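Local structure of yersinopine synthase (Yersinia pestis, 6C4M) at residues Thr69-Leu74 with Ser88-Cys93; Gly59-Gln64 with Ile199-Ala204; Asn21-Leu26 with Trp105-Leu110; Gln81-Glu86 with Ala235-Asp240. The protein catalyses the NADPH-dependent reductive condensation of pyruvate with an amino-acid-derived intermediate, the last step in making the metallophore yersinopine. All blocks are in the same frame, centred on the assembly; numbering follows the deposited sequence.

Contact 1 of 4, residues Thr69-Leu74 with Ser88-Cys93; sequences TPTLYL and SVTIDC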
loop_
_atom_site.group_PDB
_atom_site.type_symbol
_atom_site.label_atom_id
_atom_site.label_comp_id
_atom_site.label_asym_id
_atom_site.label_seq_id
_atom_site.Cartn_x
_atom_site.Cartn_y
_atom_site.Cartn_z
ATOM N N THR A 69 38.628 21.825 -22.348
ATOM C CA THR A 69 37.543 22.801 -22.309
ATOM C C THR A 69 37.051 22.837 -20.870
ATOM O O THR A 69 36.232 21.989 -20.473
ATOM C CB THR A 69 36.414 22.434 -23.266
ATOM O OG1 THR A 69 35.915 21.134 -22.927
ATOM C CG2 THR A 69 36.904 22.419 -24.708
ATOM N N PRO A 70 37.531 23.796 -20.048
ATOM C CA PRO A 70 37.192 23.790 -18.611
ATOM C C PRO A 70 35.789 24.328 -18.323
ATOM O O PRO A 70 35.599 25.285 -17.575
ATOM C CB PRO A 70 38.309 24.652 -18.007
ATOM C CG PRO A 70 38.737 25.577 -19.106
ATOM C CD PRO A 70 38.530 24.828 -20.389
ATOM N N THR A 71 34.778 23.661 -18.881
ATOM C CA THR A 71 33.398 24.116 -18.778
ATOM C C THR A 71 32.481 22.959 -18.413
ATOM O O THR A 71 32.513 21.903 -19.054
ATOM C CB THR A 71 32.939 24.740 -20.093
ATOM O OG1 THR A 71 33.812 25.827 -20.420
ATOM C CG2 THR A 71 31.507 25.226 -19.979
ATOM N N LEU A 72 31.648 23.181 -17.401
ATOM C CA LEU A 72 30.601 22.255 -17.015
ATOM C C LEU A 72 29.259 22.767 -17.526
ATOM O O LEU A 72 29.065 23.973 -17.706
ATOM C CB LEU A 72 30.555 22.095 -15.496
ATOM C CG LEU A 72 31.893 21.751 -14.858
ATOM C CD1 LEU A 72 31.753 21.763 -13.346
ATOM C CD2 LEU A 72 32.344 20.399 -15.373
ATOM N N TYR A 73 28.337 21.837 -17.749
ATOM C CA TYR A 73 27.034 22.115 -18.347
ATOM C C TYR A 73 25.922 21.563 -17.470
ATOM O O TYR A 73 26.045 20.464 -16.916
ATOM C CB TYR A 73 26.938 21.504 -19.750
ATOM C CG TYR A 73 27.916 22.120 -20.725
ATOM C CD1 TYR A 73 27.602 23.287 -21.406
ATOM C CD2 TYR A 73 29.165 21.548 -20.946
ATOM C CE1 TYR A 73 28.493 23.866 -22.288
ATOM C CE2 TYR A 73 30.061 22.117 -21.838
ATOM C CZ TYR A 73 29.715 23.279 -22.505
ATOM O OH TYR A 73 30.599 23.863 -23.387
ATOM N N LEU A 74 24.836 22.332 -17.355
ATOM C CA LEU A 74 23.702 21.985 -16.511
ATOM C C LEU A 74 22.405 22.328 -17.231
ATOM O O LEU A 74 22.312 23.342 -17.930
ATOM C CB LEU A 74 23.736 22.725 -15.168
ATOM C CG LEU A 74 22.525 22.615 -14.219
ATOM C CD1 LEU A 74 22.443 21.287 -13.485
ATOM C CD2 LEU A 74 22.604 23.759 -13.220
ATOM N N SER A 88 26.169 27.117 -18.208
ATOM C CA SER A 88 27.540 26.655 -18.297
ATOM C C SER A 88 28.363 27.420 -17.278
ATOM O O SER A 88 28.071 28.582 -16.985
ATOM C CB SER A 88 28.122 26.891 -19.686
ATOM O OG SER A 88 28.206 28.275 -19.945
ATOM N N VAL A 89 29.406 26.779 -16.752
ATOM C CA VAL A 89 30.248 27.406 -15.740
ATOM C C VAL A 89 31.692 26.987 -15.955
ATOM O O VAL A 89 31.985 25.817 -16.227
ATOM C CB VAL A 89 29.776 27.057 -14.314
ATOM C CG1 VAL A 89 29.833 25.551 -14.079
ATOM C CG2 VAL A 89 30.616 27.797 -13.293
ATOM N N THR A 90 32.594 27.942 -15.821
ATOM C CA THR A 90 34.000 27.702 -16.069
ATOM C C THR A 90 34.686 27.244 -14.789
ATOM O O THR A 90 34.384 27.731 -13.698
ATOM C CB THR A 90 34.660 28.965 -16.617
ATOM O OG1 THR A 90 34.317 29.076 -18.005
ATOM C CG2 THR A 90 36.169 28.903 -16.467
ATOM N N ILE A 91 35.595 26.280 -14.924
ATOM C CA ILE A 91 36.403 25.805 -13.809
ATOM C C ILE A 91 37.812 26.352 -14.016
ATOM O O ILE A 91 38.422 26.138 -15.071
ATOM C CB ILE A 91 36.402 24.269 -13.709
ATOM C CG1 ILE A 91 34.980 23.721 -13.525
ATOM C CG2 ILE A 91 37.303 23.816 -12.566
ATOM C CD1 ILE A 91 34.308 24.064 -12.191
ATOM N N ASP A 92 38.328 27.057 -13.016
ATOM C CA ASP A 92 39.619 27.720 -13.136
ATOM C C ASP A 92 40.767 26.834 -12.706
ATOM O O ASP A 92 41.910 27.059 -13.122
ATOM C CB ASP A 92 39.613 29.000 -12.294
ATOM C CG ASP A 92 38.514 29.962 -12.728
ATOM O OD1 ASP A 92 38.675 30.574 -13.807
ATOM O OD2 ASP A 92 37.481 30.050 -12.021
ATOM N N CYS A 93 40.489 25.824 -11.897
ATOM C CA CYS A 93 41.530 24.930 -11.428
ATOM C C CYS A 93 40.900 23.573 -11.160
ATOM O O CYS A 93 39.869 23.501 -10.491
ATOM C CB CYS A 93 42.177 25.494 -10.164
ATOM S SG CYS A 93 43.460 24.467 -9.494
#
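L72 faces V89 as an antiparallel hydrogen-bonded pair of the hairpin formed by strands 71-76 and 87-90. L72 N donates to V89 O at 2.9 Å with an N-H...O angle of 168°, and V89 N returns a bond to L72 O at 3.0 Å. Beyond the end of strand 87-90 the pairing runs on for one more bond, I91 N to P70 O at 2.8 Å; P70 is the centre of an inverse gamma turn, in which T71 N bonds back to T69 O. The side chain of L72 can be followed outward. CB lies against V89 CG1 at 3.8 Å. CG, anti to the carbonyl carbon (chi1 -52°), comes up to I91 CG1, and L72 CD1 meets I91 CD1 at 3.6 Å. CD2 turns to Y202 instead. On the other face of the hairpin the contacts are thinner: T71 CG2 touches S88 CB at 3.8 Å and lies over one face of the Y73 ring toward its rim, while the two threonine hydroxyls, T71 OG1 and T90 OG1, stay 4.1 Å apart. The chemistry is therefore split: backbone bonds set the pairing of the strands, L72 and V89 give the hairpin an apolar face covered by L66 of helix 57-68 and by helix 32-44, I91 extends that apolar contact at its end, and S88 and T90 put hydroxyls on the exposed side.

Contact 2 of 4, residues Gly59-Gln64 with Ile199-Ala204; sequences GERLKQ and IQPYRA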
loop_
_atom_site.group_PDB
_atom_site.type_symbol
_atom_site.label_atom_id
_atom_site.label_comp_id
_atom_site.label_asym_id
_atom_site.label_seq_id
_atom_site.Cartn_x
_atom_site.Cartn_y
_atom_site.Cartn_z
ATOM N N GLY A 59 36.814 10.271 -12.889
ATOM C CA GLY A 59 37.627 11.441 -12.603
ATOM C C GLY A 59 38.663 11.689 -13.678
ATOM O O GLY A 59 38.838 12.816 -14.131
ATOM N N GLU A 60 39.341 10.629 -14.124
ATOM C CA GLU A 60 40.335 10.773 -15.180
ATOM C C GLU A 60 39.710 11.318 -16.459
ATOM O O GLU A 60 40.297 12.172 -17.130
ATOM C CB GLU A 60 41.012 9.422 -15.441
ATOM C CG GLU A 60 42.298 9.532 -16.235
ATOM C CD GLU A 60 43.419 10.209 -15.452
ATOM O OE1 GLU A 60 43.394 10.133 -14.207
ATOM O OE2 GLU A 60 44.317 10.819 -16.082
ATOM N N ARG A 61 38.529 10.825 -16.831
ATOM C CA ARG A 61 37.913 11.300 -18.063
ATOM C C ARG A 61 37.510 12.769 -17.943
ATOM O O ARG A 61 37.596 13.520 -18.920
ATOM C CB ARG A 61 36.706 10.422 -18.415
ATOM C CG ARG A 61 36.257 10.543 -19.874
ATOM C CD ARG A 61 35.498 9.323 -20.358
ATOM N NE ARG A 61 34.043 9.515 -20.325
ATOM C CZ ARG A 61 33.204 8.980 -19.434
ATOM N NH1 ARG A 61 33.640 8.195 -18.451
ATOM N NH2 ARG A 61 31.907 9.239 -19.533
ATOM N N LEU A 62 37.065 13.186 -16.757
ATOM C CA LEU A 62 36.730 14.587 -16.522
ATOM C C LEU A 62 37.989 15.434 -16.449
ATOM O O LEU A 62 37.999 16.588 -16.902
ATOM C CB LEU A 62 35.920 14.711 -15.229
ATOM C CG LEU A 62 35.566 16.117 -14.714
ATOM C CD1 LEU A 62 34.563 16.766 -15.651
ATOM C CD2 LEU A 62 35.014 16.037 -13.276
ATOM N N LYS A 63 39.057 14.881 -15.870
ATOM C CA LYS A 63 40.334 15.579 -15.863
ATOM C C LYS A 63 40.797 15.853 -17.283
ATOM O O LYS A 63 41.222 16.963 -17.610
ATOM C CB LYS A 63 41.372 14.758 -15.109
ATOM C CG LYS A 63 42.750 15.437 -15.012
ATOM C CD LYS A 63 43.755 14.510 -14.317
ATOM C CE LYS A 63 45.015 15.254 -13.876
ATOM N NZ LYS A 63 45.989 14.309 -13.266
ATOM N N GLN A 64 40.725 14.838 -18.145
ATOM C CA GLN A 64 41.108 15.015 -19.541
ATOM C C GLN A 64 40.206 16.028 -20.227
ATOM O O GLN A 64 40.681 16.946 -20.904
ATOM C CB GLN A 64 41.043 13.672 -20.269
ATOM C CG GLN A 64 42.057 12.668 -19.785
ATOM C CD GLN A 64 41.868 11.303 -20.414
ATOM O OE1 GLN A 64 40.895 11.062 -21.145
ATOM N NE2 GLN A 64 42.779 10.394 -20.113
ATOM N N ILE A 199 27.176 8.243 -19.274
ATOM C CA ILE A 199 27.655 9.325 -18.401
ATOM C C ILE A 199 28.641 10.281 -19.085
ATOM O O ILE A 199 29.778 9.900 -19.374
ATOM C CB ILE A 199 28.322 8.758 -17.127
ATOM C CG1 ILE A 199 27.280 8.174 -16.176
ATOM C CG2 ILE A 199 29.141 9.834 -16.425
ATOM C CD1 ILE A 199 27.866 7.752 -14.845
ATOM N N GLN A 200 28.216 11.523 -19.334
ATOM C CA GLN A 200 29.153 12.573 -19.712
ATOM C C GLN A 200 29.478 13.363 -18.453
ATOM O O GLN A 200 28.613 14.100 -17.961
ATOM C CB GLN A 200 28.562 13.486 -20.789
ATOM C CG GLN A 200 28.397 12.833 -22.161
ATOM C CD GLN A 200 29.676 12.172 -22.638
ATOM O OE1 GLN A 200 30.769 12.704 -22.438
ATOM N NE2 GLN A 200 29.551 10.995 -23.252
ATOM N N PRO A 201 30.680 13.236 -17.875
ATOM C CA PRO A 201 30.851 13.654 -16.475
ATOM C C PRO A 201 30.848 15.153 -16.284
ATOM O O PRO A 201 30.820 15.603 -15.134
ATOM C CB PRO A 201 32.194 13.025 -16.081
ATOM C CG PRO A 201 32.951 12.924 -17.349
ATOM C CD PRO A 201 31.922 12.657 -18.425
ATOM N N TYR A 202 30.827 15.923 -17.366
ATOM C CA TYR A 202 30.784 17.377 -17.331
ATOM C C TYR A 202 29.397 17.931 -17.670
ATOM O O TYR A 202 29.264 19.136 -17.900
ATOM C CB TYR A 202 31.821 17.931 -18.302
ATOM C CG TYR A 202 31.694 17.334 -19.679
ATOM C CD1 TYR A 202 30.863 17.907 -20.635
ATOM C CD2 TYR A 202 32.383 16.175 -20.018
ATOM C CE1 TYR A 202 30.734 17.343 -21.899
ATOM C CE2 TYR A 202 32.259 15.607 -21.272
ATOM C CZ TYR A 202 31.435 16.189 -22.204
ATOM O OH TYR A 202 31.334 15.618 -23.443
ATOM N N ARG A 203 28.375 17.078 -17.707
ATOM C CA ARG A 203 26.999 17.453 -18.017
ATOM C C ARG A 203 26.076 16.866 -16.964
ATOM O O ARG A 203 26.135 15.667 -16.690
ATOM C CB ARG A 203 26.550 16.932 -19.382
ATOM C CG ARG A 203 27.191 17.570 -20.578
ATOM C CD ARG A 203 26.619 16.981 -21.866
ATOM N NE ARG A 203 27.381 17.415 -23.031
ATOM C CZ ARG A 203 27.363 16.813 -24.219
ATOM N NH1 ARG A 203 26.610 15.727 -24.418
ATOM N NH2 ARG A 203 28.109 17.302 -25.212
ATOM N N ALA A 204 25.202 17.693 -16.401
ATOM C CA ALA A 204 24.256 17.224 -15.403
ATOM C C ALA A 204 22.901 17.839 -15.683
ATOM O O ALA A 204 22.760 18.754 -16.497
ATOM C CB ALA A 204 24.702 17.561 -13.982
#
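L62 packs on P201 and Y202 by van der Waals contact, where helix 57-68 passes the turn that leads into strand 203-217. Its CB sits 4.1 Å from P201 CG. The CG of L62 is anti to its backbone N (chi1 174°), and beyond it L62 CD1 reaches Y202 CB at 4.0 Å, with the carbonyl oxygen P201 O at a similar distance. P201 thus fits against the helix side. The turn itself is type I, Q200 to R203, closed by R203 N to Q200 O at 3.0 Å. In the Rossmann-like nucleotide-binding part of the enzyme, the NADP(+)-binding run N53 to K58 leads into helix 57-68, whose first turn holds T57 and K58, and L62 also touches A30, another residue of that site. The contact of R61 is of another kind and less certain: as modelled, P201 CD lies over one face of the guanidinium, but NH2 runs too close to I199 O, so the placement of that arginine tip is doubtful. The Y202 ring stacks with Y65 of helix 57-68; separately, the Y202 backbone is hydrogen-bonded to Y73 of strand 71-76.

Contact 3 of 4, residues Asn21-Leu26 with Trp105-Leu110; sequences NTLPTL and WQRLIL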
loop_
_atom_site.group_PDB
_atom_site.type_symbol
_atom_site.label_atom_id
_atom_site.label_comp_id
_atom_site.label_asym_id
_atom_site.label_seq_id
_atom_site.Cartn_x
_atom_site.Cartn_y
_atom_site.Cartn_z
ATOM N N ASN A 21 30.594 36.737 -1.802
ATOM C CA ASN A 21 30.192 36.086 -3.048
ATOM C C ASN A 21 31.267 36.185 -4.134
ATOM O O ASN A 21 31.030 35.775 -5.278
ATOM C CB ASN A 21 28.850 36.633 -3.538
ATOM C CG ASN A 21 28.858 38.114 -3.762
ATOM O OD1 ASN A 21 29.256 38.901 -2.882
ATOM N ND2 ASN A 21 28.369 38.520 -4.940
ATOM N N THR A 22 32.461 36.642 -3.783
ATOM C CA THR A 22 33.609 36.590 -4.682
ATOM C C THR A 22 34.753 35.738 -4.143
ATOM O O THR A 22 35.858 35.784 -4.707
ATOM C CB THR A 22 34.138 37.998 -4.957
ATOM O OG1 THR A 22 34.800 38.492 -3.779
ATOM C CG2 THR A 22 33.003 38.918 -5.365
ATOM N N LEU A 23 34.557 35.015 -3.046
ATOM C CA LEU A 23 35.671 34.249 -2.455
ATOM C C LEU A 23 36.099 33.092 -3.359
ATOM O O LEU A 23 35.250 32.310 -3.796
ATOM C CB LEU A 23 35.300 33.665 -1.096
ATOM C CG LEU A 23 34.866 34.594 0.030
ATOM C CD1 LEU A 23 34.717 33.787 1.339
ATOM C CD2 LEU A 23 35.822 35.679 0.208
ATOM N N PRO A 24 37.400 32.916 -3.624
ATOM C CA PRO A 24 37.834 31.722 -4.359
ATOM C C PRO A 24 37.393 30.467 -3.618
ATOM O O PRO A 24 37.619 30.321 -2.415
ATOM C CB PRO A 24 39.358 31.850 -4.409
ATOM C CG PRO A 24 39.695 32.944 -3.409
ATOM C CD PRO A 24 38.516 33.827 -3.344
ATOM N N THR A 25 36.728 29.584 -4.343
ATOM C CA THR A 25 36.041 28.442 -3.755
ATOM C C THR A 25 36.533 27.171 -4.409
ATOM O O THR A 25 36.550 27.073 -5.641
ATOM C CB THR A 25 34.534 28.560 -3.907
ATOM O OG1 THR A 25 34.120 29.801 -3.337
ATOM C CG2 THR A 25 33.873 27.420 -3.163
ATOM N N LEU A 26 36.948 26.217 -3.578
ATOM C CA LEU A 26 37.411 24.908 -4.033
ATOM C C LEU A 26 36.358 23.866 -3.656
ATOM O O LEU A 26 36.094 23.635 -2.469
ATOM C CB LEU A 26 38.783 24.570 -3.445
ATOM C CG LEU A 26 39.244 23.115 -3.691
ATOM C CD1 LEU A 26 39.165 22.763 -5.181
ATOM C CD2 LEU A 26 40.668 22.857 -3.162
ATOM N N TRP A 105 42.606 29.674 -1.767
ATOM C CA TRP A 105 41.219 29.300 -1.560
ATOM C C TRP A 105 40.741 29.750 -0.183
ATOM O O TRP A 105 41.370 29.452 0.835
ATOM C CB TRP A 105 41.041 27.776 -1.694
ATOM C CG TRP A 105 41.598 27.246 -2.971
ATOM C CD1 TRP A 105 42.746 26.508 -3.129
ATOM C CD2 TRP A 105 41.068 27.451 -4.286
ATOM N NE1 TRP A 105 42.943 26.227 -4.463
ATOM C CE2 TRP A 105 41.935 26.794 -5.194
ATOM C CE3 TRP A 105 39.931 28.098 -4.783
ATOM C CZ2 TRP A 105 41.709 26.782 -6.566
ATOM C CZ3 TRP A 105 39.704 28.075 -6.148
ATOM C CH2 TRP A 105 40.594 27.427 -7.021
ATOM N N GLN A 106 39.585 30.409 -0.150
ATOM C CA GLN A 106 39.001 30.844 1.116
ATOM C C GLN A 106 37.785 30.033 1.544
ATOM O O GLN A 106 37.376 30.132 2.705
ATOM C CB GLN A 106 38.643 32.322 1.036
ATOM C CG GLN A 106 39.910 33.139 0.737
ATOM C CD GLN A 106 39.734 34.614 0.951
ATOM O OE1 GLN A 106 38.869 35.041 1.700
ATOM N NE2 GLN A 106 40.603 35.403 0.329
ATOM N N ARG A 107 37.232 29.212 0.661
ATOM C CA ARG A 107 36.082 28.384 0.992
ATOM C C ARG A 107 36.312 27.017 0.370
ATOM O O ARG A 107 36.641 26.910 -0.822
ATOM C CB ARG A 107 34.788 29.043 0.490
ATOM C CG ARG A 107 33.554 28.233 0.680
ATOM C CD ARG A 107 32.388 28.852 -0.058
ATOM N NE ARG A 107 31.997 30.158 0.456
ATOM C CZ ARG A 107 31.912 31.266 -0.281
ATOM N NH1 ARG A 107 32.220 31.250 -1.572
ATOM N NH2 ARG A 107 31.492 32.397 0.269
ATOM N N LEU A 108 36.218 25.984 1.205
ATOM C CA LEU A 108 36.131 24.609 0.749
ATOM C C LEU A 108 34.703 24.108 0.935
ATOM O O LEU A 108 34.080 24.336 1.983
ATOM C CB LEU A 108 37.077 23.685 1.511
ATOM C CG LEU A 108 38.548 24.062 1.552
ATOM C CD1 LEU A 108 39.296 22.950 2.274
ATOM C CD2 LEU A 108 39.083 24.294 0.145
ATOM N N ILE A 109 34.181 23.444 -0.086
ATOM C CA ILE A 109 32.867 22.807 0.005
ATOM C C ILE A 109 33.076 21.306 -0.165
ATOM O O ILE A 109 33.617 20.855 -1.187
ATOM C CB ILE A 109 31.869 23.364 -1.023
ATOM C CG1 ILE A 109 31.761 24.903 -0.879
ATOM C CG2 ILE A 109 30.504 22.669 -0.824
ATOM C CD1 ILE A 109 30.849 25.606 -1.862
ATOM N N LEU A 110 32.680 20.526 0.849
ATOM C CA LEU A 110 32.793 19.065 0.779
ATOM C C LEU A 110 31.548 18.544 0.101
ATOM O O LEU A 110 30.466 18.538 0.681
ATOM C CB LEU A 110 32.983 18.441 2.157
ATOM C CG LEU A 110 34.433 18.521 2.630
ATOM C CD1 LEU A 110 34.578 18.111 4.078
ATOM C CD2 LEU A 110 35.269 17.601 1.804
#
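R107 sends NH1 to T25 OG1 at 3.0 Å, with the oxygen 21° out of the guanidinium plane and a bent N-H...O angle of 136°. The hydroxyl in turn donates to L23 O at 2.8 Å, from above that carbonyl's plane, so it relays between the arginine and the backbone. The stronger partner of R107 is E226, which forms a salt bridge with NH2; H20 O accepts from the same nitrogen, and W229 adds a cation-pi contact. The backbones then join in parallel. P24 O takes both Q106 N, at 3.0 Å, and the longer R107 N, while L26 N donates to R107 O at 2.9 Å and I109 N to L26 O at 3.1 Å. Packing surrounds these bonds. L23 CD1 lies over one face of the R107 guanidinium, and L23 CD2 comes to Q106 OE1. L26 CB makes a CH-pi contact 4.0 Å from the centroid of the five-membered ring of W105, whose edge meets the backbone of P24 and T25. L26 and L108 run alongside each other in the same direction, L26 CB 3.6 Å from L108 CD2. This is the parallel pairing of strands 25-28 and 107-110 in the Rossmann-type sheet: strand 49-52 continues it beyond 25-28, strand 134-137 beyond 107-110, and helix 225-235 brings E226 and W229 to the arginine.

Contact 4 of 4, residues Gln81-Glu86 with Ala235-Asp240; sequences QATQKE and ARHHID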
loop_
_atom_site.group_PDB
_atom_site.type_symbol
_atom_site.label_atom_id
_atom_site.label_comp_id
_atom_site.label_asym_id
_atom_site.label_seq_id
_atom_site.Cartn_x
_atom_site.Cartn_y
_atom_site.Cartn_z
ATOM N N GLN A 81 12.962 23.499 -13.957
ATOM C CA GLN A 81 13.119 24.395 -15.099
ATOM C C GLN A 81 12.598 25.790 -14.797
ATOM O O GLN A 81 12.923 26.733 -15.523
ATOM C CB GLN A 81 12.388 23.820 -16.315
ATOM C CG GLN A 81 12.989 24.183 -17.666
ATOM C CD GLN A 81 12.465 23.298 -18.798
ATOM O OE1 GLN A 81 11.536 22.496 -18.614
ATOM N NE2 GLN A 81 13.071 23.437 -19.974
ATOM N N ALA A 82 11.792 25.942 -13.744
ATOM C CA ALA A 82 11.282 27.262 -13.390
ATOM C C ALA A 82 12.416 28.206 -12.994
ATOM O O ALA A 82 12.382 29.397 -13.329
ATOM C CB ALA A 82 10.252 27.136 -12.262
ATOM N N THR A 83 13.440 27.693 -12.296
ATOM C CA THR A 83 14.552 28.517 -11.825
ATOM C C THR A 83 15.922 28.022 -12.294
ATOM O O THR A 83 16.947 28.548 -11.831
ATOM C CB THR A 83 14.553 28.592 -10.295
ATOM O OG1 THR A 83 14.751 27.283 -9.736
ATOM C CG2 THR A 83 13.261 29.161 -9.792
ATOM N N GLN A 84 15.974 27.040 -13.197
ATOM C CA GLN A 84 17.235 26.525 -13.730
ATOM C C GLN A 84 17.052 26.210 -15.210
ATOM O O GLN A 84 16.318 25.282 -15.564
ATOM C CB GLN A 84 17.689 25.272 -12.972
ATOM C CG GLN A 84 19.080 24.811 -13.349
ATOM C CD GLN A 84 20.125 25.884 -13.107
ATOM O OE1 GLN A 84 20.355 26.299 -11.969
ATOM N NE2 GLN A 84 20.731 26.372 -14.183
ATOM N N LYS A 85 17.728 26.963 -16.066
ATOM C CA LYS A 85 17.728 26.746 -17.502
ATOM C C LYS A 85 19.106 26.240 -17.916
ATOM O O LYS A 85 19.947 25.910 -17.072
ATOM C CB LYS A 85 17.352 28.036 -18.243
ATOM C CG LYS A 85 16.016 28.653 -17.840
ATOM C CD LYS A 85 14.856 27.703 -18.057
ATOM C CE LYS A 85 13.512 28.440 -17.996
ATOM N NZ LYS A 85 13.327 29.213 -16.729
ATOM N N GLU A 86 19.346 26.179 -19.223
ATOM C CA GLU A 86 20.638 25.730 -19.721
ATOM C C GLU A 86 21.715 26.710 -19.295
ATOM O O GLU A 86 21.628 27.909 -19.582
ATOM C CB GLU A 86 20.611 25.579 -21.239
ATOM C CG GLU A 86 19.630 24.507 -21.708
ATOM C CD GLU A 86 19.645 24.302 -23.212
ATOM O OE1 GLU A 86 18.850 23.468 -23.702
ATOM O OE2 GLU A 86 20.450 24.968 -23.901
ATOM N N ALA A 235 18.324 30.840 -2.402
ATOM C CA ALA A 235 17.106 31.604 -2.672
ATOM C C ALA A 235 16.826 31.758 -4.162
ATOM O O ALA A 235 15.677 31.998 -4.546
ATOM C CB ALA A 235 17.198 32.992 -2.019
ATOM N N ARG A 236 17.844 31.640 -5.009
ATOM C CA ARG A 236 17.634 31.688 -6.451
ATOM C C ARG A 236 16.733 30.559 -6.951
ATOM O O ARG A 236 16.177 30.663 -8.050
ATOM C CB ARG A 236 18.974 31.632 -7.160
ATOM C CG ARG A 236 18.951 32.175 -8.566
ATOM C CD ARG A 236 20.362 32.200 -9.135
ATOM N NE ARG A 236 20.841 30.860 -9.462
ATOM C CZ ARG A 236 20.868 30.342 -10.687
ATOM N NH1 ARG A 236 20.447 31.041 -11.729
ATOM N NH2 ARG A 236 21.326 29.114 -10.878
ATOM N N HIS A 237 16.592 29.482 -6.180
ATOM C CA HIS A 237 15.724 28.361 -6.514
ATOM C C HIS A 237 14.561 28.250 -5.537
ATOM O O HIS A 237 13.881 27.220 -5.492
ATOM C CB HIS A 237 16.531 27.060 -6.557
ATOM C CG HIS A 237 17.659 27.099 -7.535
ATOM N ND1 HIS A 237 17.461 27.266 -8.890
ATOM C CD2 HIS A 237 19.004 27.060 -7.351
ATOM C CE1 HIS A 237 18.634 27.292 -9.503
ATOM N NE2 HIS A 237 19.587 27.179 -8.591
ATOM N N HIS A 238 14.310 29.311 -4.771
ATOM C CA HIS A 238 13.174 29.385 -3.862
ATOM C C HIS A 238 13.292 28.378 -2.740
ATOM O O HIS A 238 12.294 27.953 -2.170
ATOM C CB HIS A 238 11.848 29.200 -4.604
ATOM C CG HIS A 238 11.666 30.172 -5.726
ATOM N ND1 HIS A 238 12.327 31.379 -5.768
ATOM C CD2 HIS A 238 10.932 30.106 -6.860
ATOM C CE1 HIS A 238 11.993 32.026 -6.869
ATOM N NE2 HIS A 238 11.150 31.273 -7.551
ATOM N N ILE A 239 14.521 28.007 -2.418
ATOM C CA ILE A 239 14.800 27.094 -1.326
ATOM C C ILE A 239 14.876 27.913 -0.050
ATOM O O ILE A 239 15.698 28.832 0.063
ATOM C CB ILE A 239 16.112 26.330 -1.577
ATOM C CG1 ILE A 239 16.020 25.548 -2.888
ATOM C CG2 ILE A 239 16.450 25.428 -0.404
ATOM C CD1 ILE A 239 17.389 25.210 -3.456
ATOM N N ASP A 240 14.063 27.562 0.933
ATOM C CA ASP A 240 14.168 28.227 2.221
ATOM C C ASP A 240 15.343 27.677 3.009
ATOM O O ASP A 240 15.661 26.490 2.942
ATOM C CB ASP A 240 12.878 28.055 3.018
ATOM C CG ASP A 240 11.726 28.826 2.403
ATOM O OD1 ASP A 240 12.000 29.897 1.817
ATOM O OD2 ASP A 240 10.576 28.355 2.489
#
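T83 and H237 come closest in backbone, their CA atoms 5.4 Å apart, where two irregular segments meet. One belongs to the loop between strands 71-76 and 87-90. The other holds a type I turn from A235 to H238, in which H238 N bonds to A235 O at 3.0 Å and H238 itself has positive phi (66°). Of the side chains, T83 does most of the touching. Its OG1 lies between the backbone N and the carbonyl carbon (chi1 63°) and makes a 2.8 Å hydrogen bond with H237 ND1, meeting the imidazole at its edge; either atom could be the donor. The methyl CG2 instead lies over one face of the H238 ring, a CH-pi contact 4.1 Å from the centroid, while CB rests 3.5 Å from R236 O. Q84 OE1 is also at the edge of H237, 3.2 Å from CE1, and it accepts a bond from Q36. The amide's other end, NE2, bonds to K85 O at 3.0 Å and so helps fix how the amide is turned. D40 of helix 32-44 forms a salt bridge to R236 NH2 and a hydrogen bond with H237 NE2; its charge would probably favour a proton on that nitrogen. F209 stacks on the H237 ring. The turn is part of a Schellman motif that ends helix 225-235, with H238 as C-prime residue and I239 N bonded back to the helix's last turn.

In the fold
Contacts 1, 2 and 3 reach the same mixed sheet. Contacts 1 and 2 are neighbours, centres 11 Å apart, and meet through probable hydrogen bonds: Y73 N to Y202 O and Y73 O to A204 N, both 2.9 Å. Contact 3 touches contact 1 where C93 CB packs on W105 CZ2 at 3.9 Å, and contact 4 meets contact 1 where L74 packs on Q84. Contacts 2 and 4 stay about 8 Å apart at their nearest atoms. Bound NADP lies closest to contact 2, about 7 Å from the L62 side chain. The I109 side chain of contact 3 is about 9 Å from the bound NADP. The L72 side chain of contact 1 is about 11 Å from the NADP, and the Q84 side chain of contact 4 is about 13 Å from the NADP.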